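Local coordinates for protein transcobalamin-1 (Homo sapiens, PDB 4KKI) that binds vitamin B12 with femtomolar affinity and shields it from the acidic environment of the stomach, at residues V64-I68 with V309-F315; L95-I99 with L118-L122. All coordinates share one frame; numbering follows the deposited sequence.

Interaction 1: residues V64-I68 with V309-F315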
loop_
_atom_site.group_PDB
_atom_site.type_symbol
_atom_site.label_atom_id
_atom_site.label_comp_id
_atom_site.label_asym_id
_atom_site.label_seq_id
_atom_site.Cartn_x
_atom_site.Cartn_y
_atom_site.Cartn_z
ATOM N N VAL A 64 -3.542 -16.347 -1.537
ATOM C CA VAL A 64 -4.149 -17.223 -0.538
ATOM C C VAL A 64 -4.903 -18.386 -1.190
ATOM O O VAL A 64 -5.752 -19.021 -0.565
ATOM C CB VAL A 64 -5.075 -16.441 0.421
ATOM C CG1 VAL A 64 -4.290 -15.345 1.125
ATOM C CG2 VAL A 64 -6.252 -15.846 -0.331
ATOM N N GLY A 65 -4.579 -18.663 -2.448
ATOM C CA GLY A 65 -5.152 -19.797 -3.151
ATOM C C GLY A 65 -6.609 -19.590 -3.505
ATOM O O GLY A 65 -7.418 -20.511 -3.427
ATOM N N ILE A 66 -6.949 -18.366 -3.885
ATOM C CA ILE A 66 -8.310 -18.059 -4.295
ATOM C C ILE A 66 -8.332 -17.472 -5.701
ATOM O O ILE A 66 -7.630 -16.504 -5.995
ATOM C CB ILE A 66 -8.985 -17.074 -3.333
ATOM C CG1 ILE A 66 -9.132 -17.695 -1.944
ATOM C CG2 ILE A 66 -10.346 -16.667 -3.867
ATOM C CD1 ILE A 66 -9.801 -16.776 -0.942
ATOM N N GLN A 67 -9.133 -18.071 -6.573
ATOM C CA GLN A 67 -9.294 -17.556 -7.923
ATOM C C GLN A 67 -10.709 -17.034 -8.116
ATOM O O GLN A 67 -11.676 -17.727 -7.819
ATOM C CB GLN A 67 -8.971 -18.639 -8.950
ATOM C CG GLN A 67 -7.575 -19.219 -8.799
ATOM C CD GLN A 67 -7.257 -20.260 -9.852
ATOM O OE1 GLN A 67 -7.397 -21.460 -9.617
ATOM N NE2 GLN A 67 -6.826 -19.803 -11.023
ATOM N N ILE A 68 -10.824 -15.797 -8.582
ATOM C CA ILE A 68 -12.123 -15.206 -8.873
ATOM C C ILE A 68 -12.148 -14.771 -10.328
ATOM O O ILE A 68 -11.473 -13.815 -10.711
ATOM C CB ILE A 68 -12.417 -13.995 -7.970
ATOM C CG1 ILE A 68 -12.412 -14.416 -6.499
ATOM C CG2 ILE A 68 -13.755 -13.370 -8.339
ATOM C CD1 ILE A 68 -13.444 -15.471 -6.163
ATOM N N VAL A 309 -2.789 -24.284 -7.735
ATOM C CA VAL A 309 -3.777 -25.330 -7.536
ATOM C C VAL A 309 -5.052 -24.913 -8.260
ATOM O O VAL A 309 -5.769 -24.025 -7.800
ATOM C CB VAL A 309 -4.075 -25.547 -6.043
ATOM C CG1 VAL A 309 -5.020 -26.724 -5.857
ATOM C CG2 VAL A 309 -2.784 -25.767 -5.270
ATOM N N SER A 310 -5.316 -25.546 -9.400
ATOM C CA SER A 310 -6.448 -25.183 -10.252
ATOM C C SER A 310 -7.790 -25.273 -9.527
ATOM O O SER A 310 -8.699 -24.482 -9.785
ATOM C CB SER A 310 -6.469 -26.049 -11.515
ATOM O OG SER A 310 -5.309 -25.837 -12.301
ATOM N N ALA A 311 -7.909 -26.239 -8.621
ATOM C CA ALA A 311 -9.114 -26.387 -7.814
ATOM C C ALA A 311 -8.921 -25.727 -6.452
ATOM O O ALA A 311 -8.390 -26.341 -5.526
ATOM C CB ALA A 311 -9.468 -27.856 -7.650
ATOM N N SER A 312 -9.351 -24.476 -6.335
ATOM C CA SER A 312 -9.155 -23.720 -5.104
ATOM C C SER A 312 -10.208 -22.636 -4.893
ATOM O O SER A 312 -10.118 -21.546 -5.459
ATOM C CB SER A 312 -7.758 -23.096 -5.081
ATOM O OG SER A 312 -6.755 -24.087 -4.951
ATOM N N GLY A 313 -11.201 -22.942 -4.064
ATOM C CA GLY A 313 -12.211 -21.969 -3.703
ATOM C C GLY A 313 -13.630 -22.463 -3.893
ATOM O O GLY A 313 -14.109 -22.585 -5.020
ATOM N N ASN A 314 -14.298 -22.758 -2.783
ATOM C CA ASN A 314 -15.721 -23.080 -2.787
ATOM C C ASN A 314 -16.481 -22.014 -2.006
ATOM O O ASN A 314 -16.310 -21.891 -0.793
ATOM C CB ASN A 314 -15.968 -24.456 -2.170
ATOM C CG ASN A 314 -15.331 -25.577 -2.967
ATOM O OD1 ASN A 314 -15.204 -25.493 -4.189
ATOM N ND2 ASN A 314 -14.930 -26.641 -2.277
ATOM N N PHE A 315 -17.316 -21.245 -2.699
ATOM C CA PHE A 315 -17.968 -20.088 -2.086
ATOM C C PHE A 315 -19.489 -20.202 -1.980
ATOM O O PHE A 315 -20.202 -20.116 -2.981
ATOM C CB PHE A 315 -17.589 -18.807 -2.833
ATOM C CG PHE A 315 -16.110 -18.582 -2.923
ATOM C CD1 PHE A 315 -15.412 -18.051 -1.852
ATOM C CD2 PHE A 315 -15.415 -18.911 -4.075
ATOM C CE1 PHE A 315 -14.048 -17.849 -1.928
ATOM C CE2 PHE A 315 -14.051 -18.710 -4.158
ATOM C CZ PHE A 315 -13.368 -18.178 -3.082
#
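Phe315 turns the CE2-CZ side of its ring to Ile66 and Ile68 of the loop 64-68. Ile66 comes to the edge of the ring, near its plane, and its CG2 stands 3.5 Å from Phe315 CZ. That methyl is available because Ile66 has chi1 -64°, which sets CG1 beside the backbone N and leaves CG2 opposite it. The second partner, Ile68, reaches the ring with the end of its longer branch: Ile68 CD1 lies 3.9 Å from Phe315 CE2 in an oblique approach. Both isoleucines also rest on Leu61 of helix 55-63; on helix 37-45, Ile66 touches Leu40 and Ile68 touches Ile44. The exposed linker ring thus meets side chains that are themselves anchored on two helices.

Farther back along the linker, Ser312 turns its CB toward the loop and meets the carbonyl of Gly65, with Ser312 CB 3.1 Å from Gly65 O. The side chain of Gln67 extends alongside, over the backbone of Val309 and Ser310, a poorly ordered part of the chain. Gly65, with phi 72°, is the C-prime residue of a Schellman motif: Ile66 N bonds to Leu61 O and Gly65 N to Lys62 O, ending helix 55-63 just before the loop that meets the flexible linker.

Interaction 2: residues L95-I99 with L118-L122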
loop_
_atom_site.group_PDB
_atom_site.type_symbol
_atom_site.label_atom_id
_atom_site.label_comp_id
_atom_site.label_asym_id
_atom_site.label_seq_id
_atom_site.Cartn_x
_atom_site.Cartn_y
_atom_site.Cartn_z
ATOM N N LEU A 95 3.582 -1.341 -12.313
ATOM C CA LEU A 95 4.065 -2.423 -13.155
ATOM C C LEU A 95 4.550 -3.588 -12.299
ATOM O O LEU A 95 4.364 -4.754 -12.656
ATOM C CB LEU A 95 5.189 -1.932 -14.071
ATOM C CG LEU A 95 5.794 -2.984 -14.999
ATOM C CD1 LEU A 95 4.701 -3.644 -15.823
ATOM C CD2 LEU A 95 6.852 -2.369 -15.904
ATOM N N ALA A 96 5.175 -3.265 -11.169
ATOM C CA ALA A 96 5.632 -4.281 -10.226
ATOM C C ALA A 96 4.464 -5.140 -9.744
ATOM O O ALA A 96 4.559 -6.364 -9.721
ATOM C CB ALA A 96 6.346 -3.635 -9.047
ATOM N N LEU A 97 3.364 -4.493 -9.367
ATOM C CA LEU A 97 2.175 -5.214 -8.919
ATOM C C LEU A 97 1.583 -6.068 -10.034
ATOM O O LEU A 97 1.079 -7.161 -9.785
ATOM C CB LEU A 97 1.115 -4.249 -8.385
ATOM C CG LEU A 97 1.362 -3.663 -6.994
ATOM C CD1 LEU A 97 0.291 -2.641 -6.653
ATOM C CD2 LEU A 97 1.404 -4.763 -5.942
ATOM N N ILE A 98 1.642 -5.560 -11.262
ATOM C CA ILE A 98 1.141 -6.301 -12.412
ATOM C C ILE A 98 1.915 -7.599 -12.576
ATOM O O ILE A 98 1.330 -8.670 -12.730
ATOM C CB ILE A 98 1.230 -5.471 -13.704
ATOM C CG1 ILE A 98 0.182 -4.359 -13.681
ATOM C CG2 ILE A 98 1.026 -6.351 -14.930
ATOM C CD1 ILE A 98 0.218 -3.464 -14.893
ATOM N N ILE A 99 3.238 -7.495 -12.517
ATOM C CA ILE A 99 4.106 -8.655 -12.643
ATOM C C ILE A 99 3.853 -9.649 -11.509
ATOM O O ILE A 99 3.776 -10.856 -11.742
ATOM C CB ILE A 99 5.593 -8.241 -12.673
ATOM C CG1 ILE A 99 5.863 -7.351 -13.892
ATOM C CG2 ILE A 99 6.494 -9.469 -12.685
ATOM C CD1 ILE A 99 7.280 -6.824 -13.984
ATOM N N LEU A 118 7.622 -7.376 -19.527
ATOM C CA LEU A 118 7.306 -6.508 -18.399
ATOM C C LEU A 118 8.459 -6.409 -17.406
ATOM O O LEU A 118 8.647 -5.373 -16.765
ATOM C CB LEU A 118 6.037 -6.990 -17.692
ATOM C CG LEU A 118 4.782 -7.023 -18.567
ATOM C CD1 LEU A 118 3.552 -7.388 -17.744
ATOM C CD2 LEU A 118 4.586 -5.689 -19.271
ATOM N N ILE A 119 9.222 -7.489 -17.279
ATOM C CA ILE A 119 10.375 -7.505 -16.389
ATOM C C ILE A 119 11.425 -6.520 -16.891
ATOM O O ILE A 119 11.972 -5.733 -16.118
ATOM C CB ILE A 119 10.989 -8.916 -16.278
ATOM C CG1 ILE A 119 10.016 -9.869 -15.581
ATOM C CG2 ILE A 119 12.305 -8.875 -15.519
ATOM C CD1 ILE A 119 10.555 -11.278 -15.428
ATOM N N ASP A 120 11.691 -6.563 -18.194
ATOM C CA ASP A 120 12.617 -5.625 -18.815
ATOM C C ASP A 120 12.134 -4.191 -18.621
ATOM O O ASP A 120 12.927 -3.295 -18.329
ATOM C CB ASP A 120 12.791 -5.934 -20.306
ATOM C CG ASP A 120 13.531 -7.237 -20.550
ATOM O OD1 ASP A 120 13.526 -8.104 -19.652
ATOM O OD2 ASP A 120 14.117 -7.396 -21.642
ATOM N N LYS A 121 10.829 -3.982 -18.770
ATOM C CA LYS A 121 10.249 -2.651 -18.616
ATOM C C LYS A 121 10.356 -2.169 -17.174
ATOM O O LYS A 121 10.575 -0.984 -16.919
ATOM C CB LYS A 121 8.791 -2.633 -19.083
ATOM C CG LYS A 121 8.625 -2.674 -20.596
ATOM C CD LYS A 121 9.162 -1.407 -21.243
ATOM C CE LYS A 121 9.187 -1.519 -22.762
ATOM N NZ LYS A 121 7.850 -1.839 -23.334
ATOM N N LEU A 122 10.206 -3.098 -16.236
ATOM C CA LEU A 122 10.316 -2.776 -14.820
ATOM C C LEU A 122 11.740 -2.357 -14.466
ATOM O O LEU A 122 11.943 -1.472 -13.638
ATOM C CB LEU A 122 9.878 -3.962 -13.960
ATOM C CG LEU A 122 9.903 -3.715 -12.451
ATOM C CD1 LEU A 122 9.005 -2.543 -12.085
ATOM C CD2 LEU A 122 9.494 -4.964 -11.690
#
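In Leu95 and Leu122, chi1 near 180° puts CG opposite the backbone N; in Ile99, chi1 -62° sets CG1 beside the N, and its CD1 also reaches across. These residues join two nearly antiparallel neighbours in the helical barrel of the cobalamin-binding domain, helices 92-102 and 118-135, whose short segments run 153° apart with axes 10.0 Å from each other.

Leu95 pushes its CD2 methyl against the facing backbone, 3.4 Å from Leu122 N, and also touches CB of Lys121, whose amino end leads away. Its other methyl, CD1, meets Leu118 CD2 at 4.0 Å. Ile99 and Leu118 lie alongside one another, pointing in opposite directions, with Ile99 CG1 3.8 Å from Leu118 CB; Ile98 stands roughly perpendicular to Leu118, its CG2 against CD1. Leu122 sends CD1 over Ala96 and also packs on Asp150, Ala153 and Leu154 of helix 144-156, which covers this side of the buried contact. Phe157 and Ile113 both touch Ile99 and Ile119. The carbonyl oxygen of Leu118 accepts the helical bond from Leu122 N at 2.8 Å, and Ile99 CD1 presses on that same oxygen at 3.4 Å, while Leu122 CD2 is 3.7 Å from Ile99 CD1.

Interaction 2 lies within the interior of the helical domain, whereas interaction 1 lays the start of the flexible linker on that domain's surface. Their centres are 25 Å apart, and their nearest atoms are about 13 Å apart. Helix 55-63 connects them: interaction 1 begins at its C-terminal end, while Leu97 and Ile98 of the 95-99 segment pack on its Val55. In sequence, interaction 2 falls wholly between the two segments of interaction 1. It is also the one near the ligand, with the side chain of Ala96 about 7 Å from cyanocobalamin and about 7 Å from that of Gln146, a cobalamin-binding residue. Interaction 1 is remote from the cobalamin site.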